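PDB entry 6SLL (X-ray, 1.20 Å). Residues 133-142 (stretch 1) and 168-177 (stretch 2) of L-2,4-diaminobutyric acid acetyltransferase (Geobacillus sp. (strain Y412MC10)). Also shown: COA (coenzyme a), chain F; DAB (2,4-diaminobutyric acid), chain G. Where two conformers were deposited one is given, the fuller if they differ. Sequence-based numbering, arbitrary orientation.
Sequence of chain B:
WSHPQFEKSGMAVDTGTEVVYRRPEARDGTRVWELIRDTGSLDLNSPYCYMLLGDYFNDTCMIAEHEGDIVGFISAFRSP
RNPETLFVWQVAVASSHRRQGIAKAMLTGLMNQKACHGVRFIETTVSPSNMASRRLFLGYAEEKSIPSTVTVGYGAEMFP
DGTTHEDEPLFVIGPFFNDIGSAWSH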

# COMPACT_ATOMS: atom_id res chain seq x y z
N SER B 133 -17.07 2.67 -12.59
CA SER B 133 -15.68 2.99 -12.55
C SER B 133 -15.05 3.12 -13.93
O SER B 133 -14.22 3.98 -14.25
CB SER B 133 -14.91 1.99 -11.67
OG SER B 133 -15.28 2.00 -10.27
N ARG B 134 -15.42 2.19 -14.81
CA ARG B 134 -15.03 2.33 -16.18
C ARG B 134 -15.41 3.65 -16.87
O ARG B 134 -14.62 4.34 -17.50
CB ARG B 134 -15.54 1.18 -17.09
CG ARG B 134 -15.02 -0.09 -16.77
CD ARG B 134 -14.93 -1.13 -17.76
NE ARG B 134 -14.04 -2.19 -17.18
CZ ARG B 134 -13.58 -3.05 -17.98
NH1 ARG B 134 -12.99 -4.14 -17.53
NH2 ARG B 134 -14.05 -2.92 -19.26
N ARG B 135 -16.68 4.07 -16.59
CA ARG B 135 -17.11 5.39 -17.14
C ARG B 135 -16.35 6.53 -16.52
O ARG B 135 -16.00 7.54 -17.22
CB ARG B 135 -18.54 5.62 -16.96
CG ARG B 135 -19.31 4.81 -17.87
CD ARG B 135 -18.95 5.14 -19.36
NE ARG B 135 -18.73 6.61 -19.68
CZ ARG B 135 -17.86 7.13 -20.66
NH1 ARG B 135 -17.05 6.32 -21.40
NH2 ARG B 135 -17.82 8.48 -20.83
N LEU B 136 -16.01 6.45 -15.21
CA LEU B 136 -15.24 7.51 -14.56
C LEU B 136 -13.95 7.72 -15.31
O LEU B 136 -13.55 8.84 -15.68
CB LEU B 136 -14.97 7.12 -13.14
CG LEU B 136 -14.02 8.04 -12.40
CD1 LEU B 136 -14.60 9.42 -12.21
CD2 LEU B 136 -13.72 7.38 -11.06
N PHE B 137 -13.17 6.60 -15.51
CA PHE B 137 -11.83 6.75 -16.03
C PHE B 137 -11.86 7.02 -17.56
O PHE B 137 -11.08 7.85 -18.04
CB PHE B 137 -10.98 5.54 -15.73
CG PHE B 137 -10.57 5.53 -14.29
CD1 PHE B 137 -9.53 6.36 -13.85
CD2 PHE B 137 -11.15 4.70 -13.40
CE1 PHE B 137 -9.14 6.39 -12.58
CE2 PHE B 137 -10.74 4.70 -12.06
CZ PHE B 137 -9.77 5.57 -11.68
N LEU B 138 -12.71 6.29 -18.31
CA LEU B 138 -12.74 6.56 -19.71
C LEU B 138 -13.33 7.90 -20.05
O LEU B 138 -12.82 8.61 -20.94
CB LEU B 138 -13.47 5.49 -20.46
CG LEU B 138 -12.87 4.08 -20.38
CD1 LEU B 138 -13.76 3.09 -21.11
CD2 LEU B 138 -11.44 4.07 -20.99
N GLY B 139 -14.27 8.36 -19.25
CA GLY B 139 -14.81 9.76 -19.38
C GLY B 139 -13.80 10.80 -19.09
O GLY B 139 -13.71 11.86 -19.73
N TYR B 140 -12.96 10.61 -18.07
CA TYR B 140 -11.86 11.55 -17.78
C TYR B 140 -10.94 11.65 -18.97
O TYR B 140 -10.58 12.80 -19.38
CB TYR B 140 -11.13 11.04 -16.51
CG TYR B 140 -10.04 11.97 -16.05
CD1 TYR B 140 -10.34 13.17 -15.49
CD2 TYR B 140 -8.77 11.64 -16.13
CE1 TYR B 140 -9.37 14.01 -15.04
CE2 TYR B 140 -7.77 12.50 -15.78
CZ TYR B 140 -8.04 13.74 -15.22
OH TYR B 140 -7.01 14.55 -14.84
N ALA B 141 -10.54 10.57 -19.54
CA ALA B 141 -9.66 10.62 -20.68
C ALA B 141 -10.36 11.34 -21.89
O ALA B 141 -9.80 12.19 -22.54
CB ALA B 141 -9.20 9.25 -21.06
N GLU B 142 -11.63 11.02 -22.09
CA GLU B 142 -12.39 11.70 -23.17
C GLU B 142 -12.40 13.17 -23.00
O GLU B 142 -12.20 13.96 -23.99
CB GLU B 142 -13.77 11.17 -23.20
CG GLU B 142 -13.85 9.68 -23.64
CD GLU B 142 -15.22 9.05 -23.40
OE1 GLU B 142 -15.25 7.83 -23.35
OE2 GLU B 142 -16.25 9.74 -23.29
N GLU B 168 -8.78 -8.14 -13.44
CA GLU B 168 -8.42 -6.72 -13.12
C GLU B 168 -7.58 -6.19 -14.31
O GLU B 168 -6.37 -6.03 -14.15
CB GLU B 168 -7.65 -6.65 -11.83
CG GLU B 168 -8.51 -6.92 -10.61
CD GLU B 168 -9.35 -5.76 -10.11
OE1 GLU B 168 -9.26 -4.64 -10.67
OE2 GLU B 168 -10.07 -5.98 -9.11
N PRO B 169 -8.18 -5.91 -15.45
CA PRO B 169 -7.40 -5.42 -16.58
C PRO B 169 -6.84 -4.03 -16.26
O PRO B 169 -7.45 -3.21 -15.54
CB PRO B 169 -8.39 -5.33 -17.70
CG PRO B 169 -9.67 -5.40 -17.02
CD PRO B 169 -9.59 -6.08 -15.77
N LEU B 170 -5.67 -3.75 -16.82
CA LEU B 170 -4.95 -2.47 -16.60
C LEU B 170 -5.29 -1.43 -17.62
O LEU B 170 -5.12 -1.64 -18.82
CB LEU B 170 -3.42 -2.74 -16.61
CG LEU B 170 -2.55 -1.59 -16.32
CD1 LEU B 170 -2.68 -1.12 -14.87
CD2 LEU B 170 -1.10 -1.91 -16.67
N PHE B 171 -5.81 -0.30 -17.14
CA PHE B 171 -6.06 0.86 -17.97
C PHE B 171 -4.88 1.73 -17.82
O PHE B 171 -4.41 2.06 -16.73
CB PHE B 171 -7.34 1.59 -17.45
CG PHE B 171 -8.64 0.90 -17.80
CD1 PHE B 171 -8.94 -0.37 -17.29
CD2 PHE B 171 -9.52 1.49 -18.65
CE1 PHE B 171 -10.11 -1.05 -17.62
CE2 PHE B 171 -10.74 0.82 -18.92
CZ PHE B 171 -10.92 -0.51 -18.56
N VAL B 172 -4.37 2.23 -18.93
CA VAL B 172 -3.26 3.20 -19.03
C VAL B 172 -3.82 4.45 -19.72
O VAL B 172 -4.18 4.36 -20.93
CB VAL B 172 -2.02 2.68 -19.75
CG1 VAL B 172 -0.91 3.75 -19.81
CG2 VAL B 172 -1.51 1.43 -19.05
N ILE B 173 -3.87 5.56 -19.03
CA ILE B 173 -4.43 6.80 -19.57
C ILE B 173 -3.34 7.81 -19.72
O ILE B 173 -2.60 8.09 -18.78
CB ILE B 173 -5.49 7.34 -18.68
CG1 ILE B 173 -6.69 6.34 -18.50
CG2 ILE B 173 -6.03 8.68 -19.16
CD1 ILE B 173 -7.54 6.61 -17.33
N GLY B 174 -3.15 8.31 -20.92
CA GLY B 174 -2.08 9.22 -21.23
C GLY B 174 -1.54 9.00 -22.58
O GLY B 174 -1.95 8.11 -23.31
N PRO B 175 -0.51 9.84 -22.97
CA PRO B 175 0.17 10.82 -22.11
C PRO B 175 -0.59 12.08 -21.96
O PRO B 175 -1.26 12.60 -22.83
CB PRO B 175 1.44 11.11 -22.87
CG PRO B 175 1.08 10.83 -24.34
CD PRO B 175 0.13 9.71 -24.29
N PHE B 176 -0.50 12.66 -20.72
CA PHE B 176 -1.19 13.93 -20.43
C PHE B 176 -0.52 15.11 -21.09
O PHE B 176 -1.12 16.17 -21.25
CB PHE B 176 -1.34 14.19 -18.93
CG PHE B 176 -2.28 13.27 -18.32
CD1 PHE B 176 -3.60 13.43 -18.48
CD2 PHE B 176 -1.89 12.34 -17.43
CE1 PHE B 176 -4.51 12.57 -17.91
CE2 PHE B 176 -2.78 11.55 -16.81
CZ PHE B 176 -4.07 11.53 -17.07
N PHE B 177 0.76 14.98 -21.44
CA PHE B 177 1.48 16.07 -22.03
C PHE B 177 2.59 15.51 -22.87
O PHE B 177 3.03 14.36 -22.72
CB PHE B 177 2.01 17.11 -21.05
CG PHE B 177 2.93 16.60 -20.00
CD1 PHE B 177 2.49 16.01 -18.82
CD2 PHE B 177 4.27 16.67 -20.10
CE1 PHE B 177 3.33 15.49 -17.84
CE2 PHE B 177 5.16 16.12 -19.15
CZ PHE B 177 4.66 15.58 -18.03
N1A COA F . -25.02 4.72 -14.10
C2A COA F . -24.57 5.37 -15.18
N3A COA F . -23.52 6.18 -15.28
C4A COA F . -22.89 6.36 -14.08
C5A COA F . -23.26 5.72 -12.91
C6A COA F . -24.37 4.85 -12.91
N6A COA F . -24.84 4.22 -11.87
N7A COA F . -22.45 6.19 -11.89
C8A COA F . -21.57 7.00 -12.45
N9A COA F . -21.80 7.10 -13.79
C1B COA F . -21.05 7.84 -14.70
C2B COA F . -21.39 9.34 -14.66
O2B COA F . -22.47 9.63 -15.48
C3B COA F . -20.03 9.91 -15.02
O3B COA F . -19.82 9.65 -16.47
P3B COA F . -19.98 10.84 -17.56
O7A COA F . -18.71 11.65 -17.22
O8A COA F . -20.09 10.10 -18.91
O9A COA F . -21.01 11.95 -17.02
C4B COA F . -19.08 8.96 -14.33
O4B COA F . -19.69 7.70 -14.30
C5B COA F . -18.62 9.56 -13.00
O5B COA F . -19.77 9.87 -12.18
P1A COA F . -19.65 10.38 -10.68
O1A COA F . -20.98 10.89 -10.28
O2A COA F . -18.46 11.25 -10.50
O3A COA F . -19.39 8.96 -9.96
P2A COA F . -19.73 8.60 -8.42
O4A COA F . -19.38 9.74 -7.54
O5A COA F . -21.13 8.08 -8.35
O6A COA F . -18.70 7.47 -8.15
CBP COA F . -17.86 5.22 -8.32
CCP COA F . -18.38 6.41 -9.08
CDP COA F . -17.30 4.20 -9.36
CEP COA F . -16.77 5.65 -7.40
CAP COA F . -19.07 4.63 -7.52
OAP COA F . -20.03 4.11 -8.48
C9P COA F . -18.75 3.55 -6.54
O9P COA F . -18.07 3.72 -5.51
N8P COA F . -19.28 2.35 -6.88
C7P COA F . -19.20 1.15 -6.20
C6P COA F . -20.53 0.26 -6.43
C5P COA F . -20.52 -0.47 -7.74
O5P COA F . -20.26 0.20 -8.80
N4P COA F . -20.87 -1.62 -7.79
C3P COA F . -20.95 -2.42 -9.08
C2P COA F . -21.24 -4.05 -8.64
S1P COA F . -22.95 -4.13 -8.18
N DAB G . -10.33 -4.46 -6.83
CA DAB G . -9.06 -3.73 -6.54
C DAB G . -9.20 -3.12 -5.16
O DAB G . -8.16 -2.72 -4.65
CB DAB G . -8.75 -2.67 -7.60
CG DAB G . -9.68 -1.50 -7.62
ND DAB G . -9.25 -0.55 -8.70
OXT DAB G . -10.30 -3.02 -4.63

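A helix, residues 133-142, lies over a strand, residues 168-173, the two running nearly parallel at 21° with axes 9.8 Å apart at closest. No hydrogen bond crosses between them: the helix backbone is bonded along its own i to i+4 ladder, and the contact is made mostly by side chains.

Ser 133, at the start, turns to the cofactor instead, its OG 3.1 Å from CDP of coenzyme A. Arg 134 leaves the helix sideways, but its long, extended chain brings the guanidinium down to the strand. There Arg 134 CZ sits 3.7 Å from Phe 171 CZ, the edge of the ring meeting a flat face of the guanidinium, while Arg 134 NH1 comes within 3.6 Å of Pro 169 CG. Its NE and NH1 are hydrogen-bonded elsewhere in the structure, so the group keeps polar partners while its face packs on carbon.

Arg 135 serves other partners: it forms a salt bridge with Glu 142, NH1 to OE1 at 3.1 Å, and its NH2 makes a weak hydrogen bond to coenzyme A O8A at 3.4 Å. Phe 137 points its CB toward the strand, 3.9 Å from Ile 173 CD1, but its ring leads away; Phe 137 O lies 3.8 Å from the same Ile 173 CD1. Leu 138, one turn on from Arg 134, reaches in from the side, its CD2 3.9 Å from Phe 171 CE2, at the ring edge that Arg 134 also meets.

Tyr 140 CE2 lies 3.9 Å from Phe 176 CE1, beyond the strand. At Ala 141 the CA atoms of the two stretches come nearest, Ala 141 CA to Ile 173 CA at 6.6 Å, and the small methyl fits there, Ala 141 CB 3.7 Å from Ile 173 CG2. Like the Leu 138 pair, these are apolar carbon-to-carbon packings at van der Waals distance, burying hydrophobic surface.

The rule is strand alternation: Pro 169, Phe 171 and Ile 173 face the helix, whereas Leu 170 and Val 172 stay out of reach.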